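Local coordinates for putative kinase (Chloroflexus aurantiacus, PDB 2RHM), which is of unknown function but has the P-loop nucleoside triphosphate hydrolase fold and is probably a kinase that binds a nucleotide, at residues B[105-117]-B[155-168]. Numbering follows the deposited sequence.
Sequences TPIQIRCVASGDV and PLPLGGPLLTVDTT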
# COMPACT_ATOMS: atom_id res chain seq x y z
N THR B 105 -10.29 -4.19 -14.96
CA THR B 105 -10.92 -5.38 -15.49
C THR B 105 -10.65 -6.51 -14.50
O THR B 105 -9.49 -6.89 -14.31
CB THR B 105 -10.30 -5.76 -16.84
OG1 THR B 105 -10.51 -4.70 -17.78
CG2 THR B 105 -10.95 -7.00 -17.37
N PRO B 106 -11.71 -7.05 -13.86
CA PRO B 106 -11.52 -8.07 -12.83
C PRO B 106 -11.26 -9.49 -13.32
O PRO B 106 -11.84 -9.93 -14.33
CB PRO B 106 -12.85 -8.05 -12.07
CG PRO B 106 -13.85 -7.73 -13.14
CD PRO B 106 -13.15 -6.76 -14.08
N ILE B 107 -10.37 -10.17 -12.61
CA ILE B 107 -10.09 -11.59 -12.81
C ILE B 107 -10.09 -12.15 -11.39
O ILE B 107 -9.43 -11.60 -10.53
CB ILE B 107 -8.73 -11.84 -13.45
CG1 ILE B 107 -8.67 -11.18 -14.84
CG2 ILE B 107 -8.48 -13.36 -13.55
CD1 ILE B 107 -7.28 -11.20 -15.46
N GLN B 108 -10.85 -13.21 -11.13
CA GLN B 108 -11.02 -13.69 -9.76
C GLN B 108 -10.66 -15.16 -9.60
O GLN B 108 -11.01 -15.99 -10.45
CB GLN B 108 -12.45 -13.44 -9.27
CG GLN B 108 -12.65 -13.70 -7.78
CD GLN B 108 -14.02 -13.26 -7.23
OE1 GLN B 108 -14.26 -13.35 -6.03
NE2 GLN B 108 -14.91 -12.78 -8.11
N ILE B 109 -9.86 -15.42 -8.58
CA ILE B 109 -9.50 -16.79 -8.18
C ILE B 109 -9.98 -17.03 -6.76
O ILE B 109 -9.66 -16.27 -5.83
CB ILE B 109 -7.99 -17.05 -8.27
CG1 ILE B 109 -7.48 -16.74 -9.66
CG2 ILE B 109 -7.69 -18.51 -7.91
CD1 ILE B 109 -6.05 -16.92 -9.82
N ARG B 110 -10.80 -18.07 -6.60
CA ARG B 110 -11.34 -18.43 -5.32
C ARG B 110 -10.70 -19.74 -4.87
O ARG B 110 -10.72 -20.72 -5.59
CB ARG B 110 -12.86 -18.60 -5.35
CG ARG B 110 -13.37 -19.17 -4.05
CD ARG B 110 -14.83 -19.42 -4.03
NE ARG B 110 -15.25 -20.39 -5.04
CZ ARG B 110 -16.44 -20.96 -5.05
NH1 ARG B 110 -17.31 -20.68 -4.10
NH2 ARG B 110 -16.77 -21.84 -6.00
N CYS B 111 -10.11 -19.73 -3.68
CA CYS B 111 -9.52 -20.93 -3.13
C CYS B 111 -10.49 -21.58 -2.18
O CYS B 111 -11.18 -20.89 -1.45
CB CYS B 111 -8.24 -20.58 -2.38
SG CYS B 111 -7.01 -19.83 -3.43
N VAL B 112 -10.51 -22.91 -2.18
CA VAL B 112 -11.40 -23.67 -1.31
C VAL B 112 -10.63 -24.91 -0.83
O VAL B 112 -9.62 -25.28 -1.41
CB VAL B 112 -12.70 -24.10 -2.06
CG1 VAL B 112 -13.50 -22.87 -2.55
CG2 VAL B 112 -12.39 -25.03 -3.22
N ALA B 113 -11.08 -25.50 0.27
CA ALA B 113 -10.53 -26.78 0.74
C ALA B 113 -11.48 -27.41 1.73
O ALA B 113 -12.35 -26.74 2.28
CB ALA B 113 -9.18 -26.61 1.35
N SER B 114 -11.25 -28.69 2.00
CA SER B 114 -12.13 -29.44 2.89
C SER B 114 -11.98 -28.92 4.31
O SER B 114 -10.91 -28.42 4.69
CB SER B 114 -11.85 -30.95 2.82
OG SER B 114 -10.61 -31.29 3.44
N GLY B 115 -13.07 -29.00 5.07
CA GLY B 115 -13.07 -28.58 6.47
C GLY B 115 -11.98 -29.26 7.28
O GLY B 115 -11.28 -28.60 8.04
N ASP B 116 -11.82 -30.57 7.12
CA ASP B 116 -10.78 -31.30 7.82
C ASP B 116 -9.39 -30.75 7.52
O ASP B 116 -8.59 -30.56 8.42
CB ASP B 116 -10.81 -32.79 7.48
CG ASP B 116 -11.97 -33.52 8.14
OD1 ASP B 116 -12.63 -32.95 9.04
OD2 ASP B 116 -12.21 -34.68 7.75
N VAL B 117 -9.10 -30.50 6.24
CA VAL B 117 -7.81 -29.95 5.86
C VAL B 117 -7.62 -28.54 6.42
O VAL B 117 -6.55 -28.22 6.92
CB VAL B 117 -7.62 -29.98 4.32
CG1 VAL B 117 -6.57 -28.98 3.86
CG2 VAL B 117 -7.26 -31.40 3.89
N PRO B 155 -17.90 -16.04 -3.98
CA PRO B 155 -17.02 -15.13 -4.67
C PRO B 155 -17.65 -13.75 -4.84
O PRO B 155 -18.89 -13.61 -4.73
CB PRO B 155 -16.82 -15.81 -6.03
CG PRO B 155 -18.04 -16.61 -6.24
CD PRO B 155 -18.59 -16.97 -4.90
N LEU B 156 -16.84 -12.73 -5.14
CA LEU B 156 -17.43 -11.41 -5.34
C LEU B 156 -18.12 -11.37 -6.71
O LEU B 156 -17.57 -11.84 -7.69
CB LEU B 156 -16.43 -10.29 -5.22
CG LEU B 156 -15.68 -10.18 -3.89
CD1 LEU B 156 -14.70 -9.04 -3.90
CD2 LEU B 156 -16.66 -10.04 -2.74
N PRO B 157 -19.31 -10.78 -6.77
CA PRO B 157 -20.02 -10.75 -8.04
C PRO B 157 -19.56 -9.59 -8.94
O PRO B 157 -20.32 -8.66 -9.21
CB PRO B 157 -21.47 -10.55 -7.60
CG PRO B 157 -21.38 -9.81 -6.37
CD PRO B 157 -20.08 -10.14 -5.70
N LEU B 158 -18.32 -9.68 -9.44
CA LEU B 158 -17.66 -8.57 -10.15
C LEU B 158 -17.80 -8.66 -11.66
O LEU B 158 -17.49 -7.70 -12.38
CB LEU B 158 -16.17 -8.60 -9.81
CG LEU B 158 -15.77 -8.48 -8.34
CD1 LEU B 158 -14.27 -8.51 -8.22
CD2 LEU B 158 -16.33 -7.20 -7.74
N GLY B 159 -18.27 -9.79 -12.16
CA GLY B 159 -18.23 -10.03 -13.56
C GLY B 159 -16.82 -10.50 -13.84
O GLY B 159 -15.96 -10.53 -12.95
N GLY B 160 -16.57 -10.88 -15.06
CA GLY B 160 -15.26 -11.35 -15.40
C GLY B 160 -15.06 -12.79 -15.00
O GLY B 160 -15.91 -13.40 -14.36
N PRO B 161 -13.94 -13.34 -15.41
CA PRO B 161 -13.66 -14.75 -15.19
C PRO B 161 -13.44 -15.09 -13.72
O PRO B 161 -12.99 -14.24 -12.94
CB PRO B 161 -12.38 -14.99 -16.00
CG PRO B 161 -11.81 -13.71 -16.28
CD PRO B 161 -12.87 -12.67 -16.17
N LEU B 162 -13.80 -16.32 -13.37
CA LEU B 162 -13.60 -16.85 -12.03
C LEU B 162 -13.02 -18.26 -12.14
O LEU B 162 -13.52 -19.09 -12.90
CB LEU B 162 -14.93 -16.91 -11.27
CG LEU B 162 -14.96 -17.64 -9.92
CD1 LEU B 162 -14.14 -16.90 -8.86
CD2 LEU B 162 -16.39 -17.83 -9.43
N LEU B 163 -11.96 -18.51 -11.40
CA LEU B 163 -11.36 -19.85 -11.30
C LEU B 163 -11.46 -20.25 -9.87
O LEU B 163 -11.07 -19.49 -9.01
CB LEU B 163 -9.88 -19.80 -11.67
CG LEU B 163 -9.09 -21.12 -11.53
CD1 LEU B 163 -9.61 -22.09 -12.54
CD2 LEU B 163 -7.60 -20.87 -11.71
N THR B 164 -11.96 -21.46 -9.60
CA THR B 164 -11.93 -22.02 -8.25
C THR B 164 -10.86 -23.09 -8.16
O THR B 164 -10.80 -24.01 -8.99
CB THR B 164 -13.26 -22.58 -7.80
OG1 THR B 164 -14.19 -21.50 -7.68
CG2 THR B 164 -13.14 -23.27 -6.44
N VAL B 165 -10.01 -22.93 -7.16
CA VAL B 165 -8.88 -23.81 -6.92
C VAL B 165 -9.06 -24.54 -5.57
O VAL B 165 -9.03 -23.95 -4.49
CB VAL B 165 -7.56 -23.03 -6.99
CG1 VAL B 165 -6.38 -23.95 -6.67
CG2 VAL B 165 -7.41 -22.40 -8.37
N ASP B 166 -9.25 -25.86 -5.65
CA ASP B 166 -9.38 -26.70 -4.47
C ASP B 166 -7.99 -27.19 -4.06
O ASP B 166 -7.33 -27.94 -4.80
CB ASP B 166 -10.35 -27.86 -4.74
CG ASP B 166 -10.78 -28.60 -3.47
OD1 ASP B 166 -9.99 -28.69 -2.49
OD2 ASP B 166 -11.92 -29.11 -3.45
N THR B 167 -7.54 -26.74 -2.90
CA THR B 167 -6.21 -27.08 -2.39
C THR B 167 -6.22 -28.19 -1.34
O THR B 167 -5.24 -28.37 -0.62
CB THR B 167 -5.52 -25.86 -1.77
OG1 THR B 167 -6.25 -25.47 -0.61
CG2 THR B 167 -5.44 -24.72 -2.78
N THR B 168 -7.32 -28.94 -1.25
CA THR B 168 -7.42 -30.04 -0.30
C THR B 168 -6.23 -30.99 -0.43
O THR B 168 -5.65 -31.43 0.57
CB THR B 168 -8.71 -30.83 -0.53
OG1 THR B 168 -9.84 -29.98 -0.33
CG2 THR B 168 -8.80 -32.02 0.42
O HOH W 1 -14.74 -12.44 -11.32
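Gln108 reaches from its strand to the backbone of Leu156 with both ends of its amide. CG lies anti to the backbone N (chi1 -171°) and the chain beyond is extended, which carries the amide to the loop before strand 162-166. There OE1 accepts from Leu156 N (2.8 Å) on a lone pair, and NE2, with its partner in the amide plane, donates to Leu156 O (2.9 Å). Glutamine suits this place because one flat group matches one residue's backbone N-H and C=O. An alanine here would probably leave Leu156 N and O without these mates and the loop freer to shift. Leu162 runs alongside Gln108, its CD1 against CG (3.7 Å).

Strands 105-112 and 162-166 are neighbours in a parallel sheet of order 2-3-1-4-5, that of P-loop nucleoside and nucleotide kinases, consistent with a putative kinase; backbone bonds such as Val165 N to Arg110 O (2.8 Å) join them. On Gln108's face, Arg110 grips Thr164 OG1 side-on, in the guanidinium plane; arginine's NE and NH2 share one hydroxyl while NH1 still bonds Ile153 O. The opposite face is apolar: Ile109 and Val165, beta-branched as suits strands, meet through CG2 methyls (3.9 Å) beside helix 175-187. Beyond the strands, Thr168 OG1 accepts from Ser114 N (3.0 Å), and Ser114, N-cap of helix 115-127, has a hydroxyl short enough to accept from Val117 N in the first turn.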